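Local atomic coordinates of putative O-GlcNAcase nagJ (Clostridium perfringens, PDB entry 6PV5), a protein that is probably a hexosaminidase of glycoside hydrolase family 84, represented here by its N-terminal domain, its catalytic barrel and the helical region that follows. Residues Asp508-Lys513 against Leu522-Leu527; Glu562-Ala567 against Arg598-Ile603; Ile572-Asp577 against Ser584-Asp589. All coordinates share one frame; numbering follows the deposited sequence.

Interaction 1 (Asp508-Lys513 against Leu522-Leu527)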
loop_
_atom_site.group_PDB
_atom_site.type_symbol
_atom_site.label_atom_id
_atom_site.label_comp_id
_atom_site.label_asym_id
_atom_site.label_seq_id
_atom_site.Cartn_x
_atom_site.Cartn_y
_atom_site.Cartn_z
ATOM N N ASP A 508 18.341 11.624 -23.479
ATOM C CA ASP A 508 18.344 10.819 -24.694
ATOM C C ASP A 508 18.367 11.738 -25.919
ATOM O O ASP A 508 19.019 11.448 -26.932
ATOM C CB ASP A 508 17.144 9.868 -24.704
ATOM C CG ASP A 508 17.235 8.749 -23.662
ATOM O OD1 ASP A 508 18.353 8.507 -23.141
ATOM O OD2 ASP A 508 16.185 8.109 -23.380
ATOM N N SER A 509 17.620 12.841 -25.805
ATOM C CA SER A 509 17.500 13.861 -26.837
ATOM C C SER A 509 18.815 14.639 -26.956
ATOM O O SER A 509 19.258 14.957 -28.057
ATOM C CB SER A 509 16.287 14.752 -26.551
ATOM O OG SER A 509 16.456 16.074 -27.035
ATOM N N LEU A 510 19.441 14.921 -25.806
ATOM C CA LEU A 510 20.704 15.632 -25.772
ATOM C C LEU A 510 21.748 14.848 -26.569
ATOM O O LEU A 510 22.454 15.437 -27.393
ATOM C CB LEU A 510 21.131 15.836 -24.318
ATOM C CG LEU A 510 22.474 16.527 -24.078
ATOM C CD1 LEU A 510 22.418 17.309 -22.782
ATOM C CD2 LEU A 510 23.622 15.531 -24.021
ATOM N N TRP A 511 21.827 13.531 -26.342
ATOM C CA TRP A 511 22.903 12.752 -26.935
ATOM C C TRP A 511 22.799 12.705 -28.454
ATOM O O TRP A 511 23.827 12.624 -29.124
ATOM C CB TRP A 511 23.044 11.350 -26.336
ATOM C CG TRP A 511 23.653 11.347 -24.966
ATOM C CD1 TRP A 511 23.144 10.751 -23.844
ATOM C CD2 TRP A 511 24.888 11.970 -24.567
ATOM N NE1 TRP A 511 23.982 10.950 -22.778
ATOM C CE2 TRP A 511 25.055 11.702 -23.187
ATOM C CE3 TRP A 511 25.871 12.724 -25.232
ATOM C CZ2 TRP A 511 26.162 12.168 -22.471
ATOM C CZ3 TRP A 511 26.955 13.198 -24.521
ATOM C CH2 TRP A 511 27.098 12.916 -23.156
ATOM N N GLU A 512 21.568 12.725 -28.979
ATOM C CA GLU A 512 21.344 12.708 -30.416
ATOM C C GLU A 512 21.848 14.019 -31.021
ATOM O O GLU A 512 22.533 14.011 -32.035
ATOM C CB GLU A 512 19.851 12.539 -30.727
ATOM C CG GLU A 512 19.329 11.132 -30.503
ATOM C CD GLU A 512 19.468 10.194 -31.687
ATOM O OE1 GLU A 512 18.999 10.560 -32.790
ATOM O OE2 GLU A 512 20.032 9.089 -31.502
ATOM N N LYS A 513 21.516 15.145 -30.378
ATOM C CA LYS A 513 21.949 16.464 -30.821
ATOM C C LYS A 513 23.466 16.610 -30.712
ATOM O O LYS A 513 24.101 17.237 -31.557
ATOM C CB LYS A 513 21.243 17.550 -30.009
ATOM C CG LYS A 513 19.759 17.667 -30.317
ATOM C CD LYS A 513 19.023 18.680 -29.469
ATOM C CE LYS A 513 17.524 18.566 -29.666
ATOM N NZ LYS A 513 16.799 19.655 -28.974
ATOM N N LEU A 522 19.312 24.491 -24.424
ATOM C CA LEU A 522 18.046 24.331 -23.730
ATOM C C LEU A 522 18.086 23.090 -22.829
ATOM O O LEU A 522 17.614 23.134 -21.701
ATOM C CB LEU A 522 16.929 24.242 -24.774
ATOM C CG LEU A 522 15.576 23.790 -24.232
ATOM C CD1 LEU A 522 14.951 24.857 -23.336
ATOM C CD2 LEU A 522 14.631 23.399 -25.358
ATOM N N GLU A 523 18.662 21.992 -23.324
ATOM C CA GLU A 523 18.790 20.748 -22.579
ATOM C C GLU A 523 19.760 20.917 -21.416
ATOM O O GLU A 523 19.451 20.516 -20.298
ATOM C CB GLU A 523 19.312 19.623 -23.474
ATOM C CG GLU A 523 18.250 19.028 -24.373
ATOM C CD GLU A 523 18.040 19.741 -25.702
ATOM O OE1 GLU A 523 18.674 20.807 -25.931
ATOM O OE2 GLU A 523 17.251 19.219 -26.511
ATOM N N LEU A 524 20.924 21.526 -21.678
ATOM C CA LEU A 524 21.894 21.785 -20.623
ATOM C C LEU A 524 21.266 22.644 -19.527
ATOM O O LEU A 524 21.433 22.378 -18.331
ATOM C CB LEU A 524 23.147 22.450 -21.212
ATOM C CG LEU A 524 24.074 21.502 -21.975
ATOM C CD1 LEU A 524 25.464 22.121 -22.109
ATOM C CD2 LEU A 524 24.162 20.149 -21.273
ATOM N N SER A 525 20.527 23.668 -19.959
ATOM C CA SER A 525 19.801 24.538 -19.052
ATOM C C SER A 525 18.796 23.735 -18.227
ATOM O O SER A 525 18.715 23.925 -17.025
ATOM C CB SER A 525 19.124 25.655 -19.816
ATOM O OG SER A 525 18.527 26.579 -18.916
ATOM N N ASN A 526 18.043 22.838 -18.882
ATOM C CA ASN A 526 17.028 22.026 -18.227
ATOM C C ASN A 526 17.692 21.114 -17.201
ATOM O O ASN A 526 17.250 21.054 -16.060
ATOM C CB ASN A 526 16.262 21.161 -19.236
ATOM C CG ASN A 526 15.151 21.914 -19.934
ATOM O OD1 ASN A 526 14.679 22.939 -19.438
ATOM N ND2 ASN A 526 14.710 21.400 -21.071
ATOM N N LEU A 527 18.776 20.442 -17.619
ATOM C CA LEU A 527 19.506 19.541 -16.746
ATOM C C LEU A 527 20.089 20.300 -15.559
ATOM O O LEU A 527 20.008 19.821 -14.431
ATOM C CB LEU A 527 20.581 18.807 -17.550
ATOM C CG LEU A 527 20.057 17.760 -18.523
ATOM C CD1 LEU A 527 21.219 17.043 -19.212
ATOM C CD2 LEU A 527 19.131 16.774 -17.804
HETATM O O HOH W 1 17.747 21.917 -28.594
#

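Interaction 2 (Glu562-Ala567 against Arg598-Ile603)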
loop_
_atom_site.group_PDB
_atom_site.type_symbol
_atom_site.label_atom_id
_atom_site.label_comp_id
_atom_site.label_asym_id
_atom_site.label_seq_id
_atom_site.Cartn_x
_atom_site.Cartn_y
_atom_site.Cartn_z
ATOM N N GLU A 562 22.774 14.439 -3.086
ATOM C CA GLU A 562 23.452 15.725 -3.137
ATOM C C GLU A 562 24.688 15.649 -4.028
ATOM O O GLU A 562 24.924 16.565 -4.808
ATOM C CB GLU A 562 23.850 16.190 -1.735
ATOM C CG GLU A 562 24.322 17.634 -1.721
ATOM C CD GLU A 562 24.674 18.200 -0.355
ATOM O OE1 GLU A 562 23.868 18.060 0.583
ATOM O OE2 GLU A 562 25.744 18.803 -0.241
ATOM N N ILE A 563 25.467 14.569 -3.902
ATOM C CA ILE A 563 26.666 14.343 -4.705
ATOM C C ILE A 563 26.314 14.144 -6.186
ATOM O O ILE A 563 27.042 14.645 -7.052
ATOM C CB ILE A 563 27.489 13.149 -4.170
ATOM C CG1 ILE A 563 27.879 13.295 -2.694
ATOM C CG2 ILE A 563 28.710 12.873 -5.052
ATOM C CD1 ILE A 563 28.689 12.114 -2.180
ATOM N N TYR A 564 25.245 13.375 -6.488
ATOM C CA TYR A 564 24.756 13.270 -7.856
ATOM C C TYR A 564 24.469 14.666 -8.421
ATOM O O TYR A 564 24.840 14.953 -9.551
ATOM C CB TYR A 564 23.475 12.432 -7.957
ATOM C CG TYR A 564 23.715 10.958 -8.112
ATOM C CD1 TYR A 564 24.370 10.467 -9.234
ATOM C CD2 TYR A 564 23.271 10.059 -7.155
ATOM C CE1 TYR A 564 24.604 9.113 -9.388
ATOM C CE2 TYR A 564 23.510 8.701 -7.292
ATOM C CZ TYR A 564 24.165 8.230 -8.411
ATOM O OH TYR A 564 24.372 6.895 -8.599
ATOM N N GLY A 565 23.810 15.528 -7.638
ATOM C CA GLY A 565 23.548 16.891 -8.088
ATOM C C GLY A 565 24.827 17.590 -8.563
ATOM O O GLY A 565 24.905 18.109 -9.685
ATOM N N ASN A 566 25.846 17.547 -7.697
ATOM C CA ASN A 566 27.144 18.157 -7.948
ATOM C C ASN A 566 27.836 17.499 -9.135
ATOM O O ASN A 566 28.436 18.193 -9.961
ATOM C CB ASN A 566 28.012 18.128 -6.688
ATOM C CG ASN A 566 27.570 19.201 -5.722
ATOM O OD1 ASN A 566 27.263 20.314 -6.145
ATOM N ND2 ASN A 566 27.507 18.883 -4.443
ATOM N N ALA A 567 27.730 16.164 -9.236
ATOM C CA ALA A 567 28.368 15.466 -10.340
ATOM C C ALA A 567 27.687 15.868 -11.646
ATOM O O ALA A 567 28.348 16.011 -12.682
ATOM C CB ALA A 567 28.329 13.977 -10.107
ATOM N N ARG A 598 33.992 9.109 -7.920
ATOM C CA ARG A 598 34.565 8.294 -6.856
ATOM C C ARG A 598 33.768 8.458 -5.565
ATOM O O ARG A 598 33.480 7.463 -4.912
ATOM C CB ARG A 598 36.048 8.595 -6.620
ATOM C CG ARG A 598 36.945 8.062 -7.726
ATOM C CD ARG A 598 38.454 8.046 -7.521
ATOM N NE ARG A 598 39.030 7.791 -8.838
ATOM C CZ ARG A 598 38.954 6.637 -9.506
ATOM N NH1 ARG A 598 38.349 5.585 -8.974
ATOM N NH2 ARG A 598 39.499 6.539 -10.707
ATOM N N ASN A 599 33.426 9.694 -5.193
ATOM C CA ASN A 599 32.615 9.912 -4.001
ATOM C C ASN A 599 31.288 9.137 -4.066
ATOM O O ASN A 599 30.840 8.617 -3.052
ATOM C CB ASN A 599 32.368 11.403 -3.755
ATOM C CG ASN A 599 33.650 12.198 -3.598
ATOM O OD1 ASN A 599 34.734 11.620 -3.502
ATOM N ND2 ASN A 599 33.540 13.517 -3.552
ATOM N N LEU A 600 30.648 9.081 -5.247
ATOM C CA LEU A 600 29.359 8.417 -5.461
ATOM C C LEU A 600 29.508 6.910 -5.285
ATOM O O LEU A 600 28.711 6.280 -4.607
ATOM C CB LEU A 600 28.853 8.695 -6.886
ATOM C CG LEU A 600 28.270 10.087 -7.079
ATOM C CD1 LEU A 600 28.044 10.414 -8.553
ATOM C CD2 LEU A 600 26.999 10.235 -6.261
ATOM N N ASP A 601 30.524 6.350 -5.939
ATOM C CA ASP A 601 30.805 4.925 -5.916
ATOM C C ASP A 601 31.156 4.466 -4.505
ATOM O O ASP A 601 31.116 3.275 -4.222
ATOM C CB ASP A 601 31.824 4.545 -6.990
ATOM C CG ASP A 601 31.258 4.729 -8.396
ATOM O OD1 ASP A 601 30.020 4.871 -8.513
ATOM O OD2 ASP A 601 32.043 4.732 -9.363
ATOM N N GLY A 602 31.480 5.409 -3.618
ATOM C CA GLY A 602 31.823 5.016 -2.265
ATOM C C GLY A 602 30.600 4.830 -1.370
ATOM O O GLY A 602 30.744 4.429 -0.214
ATOM N N ILE A 603 29.404 5.168 -1.879
ATOM C CA ILE A 603 28.228 5.131 -1.022
ATOM C C ILE A 603 27.319 3.988 -1.481
ATOM O O ILE A 603 26.995 3.875 -2.667
ATOM C CB ILE A 603 27.513 6.496 -0.947
ATOM C CG1 ILE A 603 28.447 7.602 -0.444
ATOM C CG2 ILE A 603 26.253 6.394 -0.094
ATOM C CD1 ILE A 603 27.781 8.958 -0.309
#

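Interaction 3 (Ile572-Asp577 against Ser584-Asp589)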
loop_
_atom_site.group_PDB
_atom_site.type_symbol
_atom_site.label_atom_id
_atom_site.label_comp_id
_atom_site.label_asym_id
_atom_site.label_seq_id
_atom_site.Cartn_x
_atom_site.Cartn_y
_atom_site.Cartn_z
ATOM N N ILE A 572 27.831 18.927 -16.891
ATOM C CA ILE A 572 27.409 19.970 -17.812
ATOM C C ILE A 572 28.624 20.837 -18.143
ATOM O O ILE A 572 28.886 21.123 -19.313
ATOM C CB ILE A 572 26.225 20.789 -17.252
ATOM C CG1 ILE A 572 24.914 20.005 -17.327
ATOM C CG2 ILE A 572 26.101 22.135 -17.958
ATOM C CD1 ILE A 572 23.794 20.646 -16.548
ATOM N N GLU A 573 29.386 21.210 -17.110
ATOM C CA GLU A 573 30.552 22.058 -17.317
ATOM C C GLU A 573 31.516 21.402 -18.301
ATOM O O GLU A 573 32.023 22.087 -19.185
ATOM C CB GLU A 573 31.276 22.342 -16.004
ATOM C CG GLU A 573 30.586 23.394 -15.163
ATOM C CD GLU A 573 31.281 23.583 -13.823
ATOM O OE1 GLU A 573 32.298 22.887 -13.558
ATOM O OE2 GLU A 573 30.811 24.424 -13.041
ATOM N N ILE A 574 31.732 20.083 -18.156
ATOM C CA ILE A 574 32.639 19.320 -19.010
ATOM C C ILE A 574 32.147 19.404 -20.451
ATOM O O ILE A 574 32.948 19.651 -21.356
ATOM C CB ILE A 574 32.798 17.852 -18.549
ATOM C CG1 ILE A 574 33.533 17.733 -17.210
ATOM C CG2 ILE A 574 33.457 16.993 -19.629
ATOM C CD1 ILE A 574 33.429 16.355 -16.557
ATOM N N LEU A 575 30.836 19.193 -20.652
ATOM C CA LEU A 575 30.234 19.324 -21.976
ATOM C C LEU A 575 30.454 20.739 -22.532
ATOM O O LEU A 575 30.754 20.910 -23.714
ATOM C CB LEU A 575 28.743 18.962 -21.927
ATOM C CG LEU A 575 28.422 17.468 -21.756
ATOM C CD1 LEU A 575 26.924 17.200 -21.641
ATOM C CD2 LEU A 575 29.012 16.631 -22.889
ATOM N N GLN A 576 30.258 21.757 -21.692
ATOM C CA GLN A 576 30.376 23.139 -22.130
ATOM C C GLN A 576 31.813 23.454 -22.541
ATOM O O GLN A 576 32.009 24.175 -23.508
ATOM C CB GLN A 576 29.953 24.104 -21.021
ATOM C CG GLN A 576 28.453 24.343 -20.972
ATOM C CD GLN A 576 28.043 25.024 -19.688
ATOM O OE1 GLN A 576 28.781 25.024 -18.701
ATOM N NE2 GLN A 576 26.849 25.597 -19.690
ATOM N N ASP A 577 32.795 22.939 -21.781
ATOM C CA ASP A 577 34.212 23.080 -22.074
ATOM C C ASP A 577 34.530 22.566 -23.474
ATOM O O ASP A 577 35.355 23.162 -24.168
ATOM C CB ASP A 577 35.101 22.360 -21.055
ATOM C CG ASP A 577 34.935 22.882 -19.640
ATOM O OD1 ASP A 577 35.257 22.133 -18.684
ATOM O OD2 ASP A 577 34.471 24.027 -19.500
ATOM N N SER A 584 42.066 23.624 -21.459
ATOM C CA SER A 584 42.553 23.789 -20.098
ATOM C C SER A 584 41.425 23.587 -19.083
ATOM O O SER A 584 41.605 22.884 -18.088
ATOM C CB SER A 584 43.225 25.129 -19.927
ATOM O OG SER A 584 43.168 25.548 -18.570
ATOM N N GLU A 585 40.271 24.221 -19.337
ATOM C CA GLU A 585 39.127 24.156 -18.437
ATOM C C GLU A 585 38.584 22.732 -18.395
ATOM O O GLU A 585 38.194 22.253 -17.336
ATOM C CB GLU A 585 38.030 25.128 -18.879
ATOM C CG GLU A 585 36.997 25.409 -17.803
ATOM C CD GLU A 585 37.523 26.091 -16.551
ATOM O OE1 GLU A 585 36.966 25.837 -15.462
ATOM O OE2 GLU A 585 38.490 26.876 -16.665
ATOM N N PHE A 586 38.596 22.070 -19.556
ATOM C CA PHE A 586 38.130 20.705 -19.728
ATOM C C PHE A 586 38.913 19.742 -18.845
ATOM O O PHE A 586 38.321 18.827 -18.276
ATOM C CB PHE A 586 38.163 20.287 -21.203
ATOM C CG PHE A 586 38.032 18.801 -21.431
ATOM C CD1 PHE A 586 36.785 18.210 -21.575
ATOM C CD2 PHE A 586 39.157 17.984 -21.460
ATOM C CE1 PHE A 586 36.669 16.841 -21.775
ATOM C CE2 PHE A 586 39.041 16.615 -21.635
ATOM C CZ PHE A 586 37.797 16.045 -21.800
ATOM N N TRP A 587 40.235 19.936 -18.754
ATOM C CA TRP A 587 41.106 19.022 -18.029
ATOM C C TRP A 587 40.756 19.074 -16.550
ATOM O O TRP A 587 40.648 18.045 -15.886
ATOM C CB TRP A 587 42.593 19.352 -18.253
ATOM N N SER A 588 40.594 20.299 -16.058
ATOM C CA SER A 588 40.307 20.588 -14.664
ATOM C C SER A 588 38.944 20.012 -14.251
ATOM O O SER A 588 38.833 19.335 -13.230
ATOM C CB SER A 588 40.376 22.072 -14.463
ATOM O OG SER A 588 39.828 22.431 -13.205
ATOM N N ASP A 589 37.910 20.280 -15.060
ATOM C CA ASP A 589 36.546 19.866 -14.763
ATOM C C ASP A 589 36.436 18.347 -14.833
ATOM O O ASP A 589 35.840 17.714 -13.970
ATOM C CB ASP A 589 35.570 20.532 -15.723
ATOM C CG ASP A 589 35.379 22.010 -15.445
ATOM O OD1 ASP A 589 35.385 22.395 -14.251
ATOM O OD2 ASP A 589 35.190 22.755 -16.426
#

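Interaction 1 (Asp508-Lys513 against Leu522-Leu527)
Two side chains of residues 508-513 grip OE2 of Glu523. The stronger partner is Lys513: Lys513 NZ lies 2.5 Å from Glu523 OE2 in a salt bridge, and meets the syn lone pair of that oxygen, on the side of OE1. Ser509 adds a weak hydrogen bond, its OG standing 3.3 Å from Glu523 OE2. The second oxygen is tied to the lysine through water. The oxygen of one water molecule accepts from Lys513 NZ at 2.5 Å. The same water oxygen donates to Glu523 OE1, 3.0 Å away. Both carboxylate oxygens are thereby held, which limits rotation of the group. The lysine chain is extended beyond CG and crosses the glutamate at about a right angle, whereas the glutamate folds at its second torsion (chi2 86°) to present its carboxylate to both partners.

The backbones behind these side chains belong to consecutive helices, 501-515 and 521-544, which form a helical hairpin in the region resembling a hyaluronidase post-catalytic domain. Their local axes approach to 10.2 Å, with directions 147° apart, so the antiparallel pair is clearly inclined.

Beside the polar cluster the contact is apolar. Leu510 has its CG anti to the backbone N (chi1 178°), and its CD1 branch is the one that reaches the neighbouring helix. Leu510 CD1 lies 3.7 Å from Leu524 CD2, the two side chains crossing at about a right angle. Leu510 CD1 is also 3.8 Å from Leu527 CD1. It brushes the aliphatic root of the glutamate as well, with Leu510 CD1 3.9 Å from Glu523 CB. The other branch, CD2, rests over the rim of one face of Trp511. Leu524 continues the apolar layer onto Leu575 of helix 548-579, while Leu527 meets Phe615 of helix 612-619.

Interaction 2 (Glu562-Ala567 against Arg598-Ile603)
Leu600 meets the phenol ring of Tyr564 in a CH-pi contact: Leu600 CD2 sits 3.7 Å from the centroid of the Tyr564 ring, only 6° off its normal and so squarely over the face. The remaining contacts are van der Waals. Ile563 and Leu600 slide past each other in opposite directions, and the packing is tight, with Ile563 CG2 3.4 Å from Leu600 CD2. Leu600 CD1 lies 3.7 Å from Tyr564 CD1. Leu600 CD1 also comes within 3.9 Å of Ala567 CB. Leu600 packs against Ile563, Tyr564 and Ala567, which span little more than one turn of helix 548-579, and the contact joins that helix to the C-terminal part of helix 583-601 and the loop residue Ile603 within the helical post-catalytic region. Farther along, Ile563 and Ile603 come tip to tip, their CD1 atoms 3.8 Å apart, while Asn599 lends its CB to the flank of Ile563.

No hydrogen bond crosses between the two segments. Polar fixing comes from outside: Tyr564 OH is hydrogen-bonded to Asp613 OD2, which is consistent with the ring being held in place for the leucine methyl over its face, and Lys560 NZ bonds to the carbonyl oxygen of Ile603.

Interaction 3 (Ile572-Asp577 against Ser584-Asp589)
The helices carrying residues 572-577 and 584-589 run nearly antiparallel, their directions 159° apart and their local axes 8.7 Å apart at closest approach, with the CA atoms of Asp577 and Phe586 separated by 5.1 Å. They are the facing ends of helices 548-579 and 583-601, joined by a short connection into a helical hairpin of the post-catalytic region.

The apolar share of the contact rests on Ile574 and Phe586. With CG anti to its backbone N (chi1 165°), the phenylalanine brings its ring to the isoleucine at an oblique angle, Phe586 CE1 lying 3.9 Å from Ile574 CG2. Ile574 CG1 runs past Asp589 in the opposite direction, 3.8 Å from Asp589 CB, while Val619 of helix 612-619 also touches this isoleucine. Nearer the connection, Asp577 and Phe586 meet through their beta carbons, CB to CB at 3.7 Å.

The centre of the interface is acidic. Asp577 is buried between the helices, and Asp577 OD2 lies 3.3 Å from Glu585 CG. The carboxylates of Asp577 and Asp589 are modelled nearly coplanar, with oxygens too close together, so the detail of this pair is doubtful. Glu573 approaches Asp589 at about a right angle, with Glu573 OE1 3.2 Å from Asp589 OD1 and the two carboxylate planes 45° apart. Lys570 forms salt bridges to both of these oxygens, so one ammonium group bridges the two acids.

So dense a gathering of carboxylates, with Glu592 also close to Asp589, would be expected to raise the proton affinity of at least one aspartate, and Lys570 presumably offsets part of the remaining negative charge.

All three contacts belong to the helical post-catalytic region, and they differ mainly in how they treat charge. Interactions 2 and 3 pair the same two helices, 548-579 and 583-601, their centres about 18 Å apart: interaction 3, near the connection, gathers acids beside an apolar contact, whereas interaction 2, farther along, is apolar in the main, with no hydrogen bond across it. Interaction 1 involves the preceding hairpin and matches opposite charges beside a leucine cluster. It is the most buried of the three, whereas the other two are partly buried. Interactions 1 and 3 touch through Leu524, against the aliphatic part of Gln576 and its neighbours on helix 548-579, so the two hairpins adjoin along one side; interaction 2 touches neither.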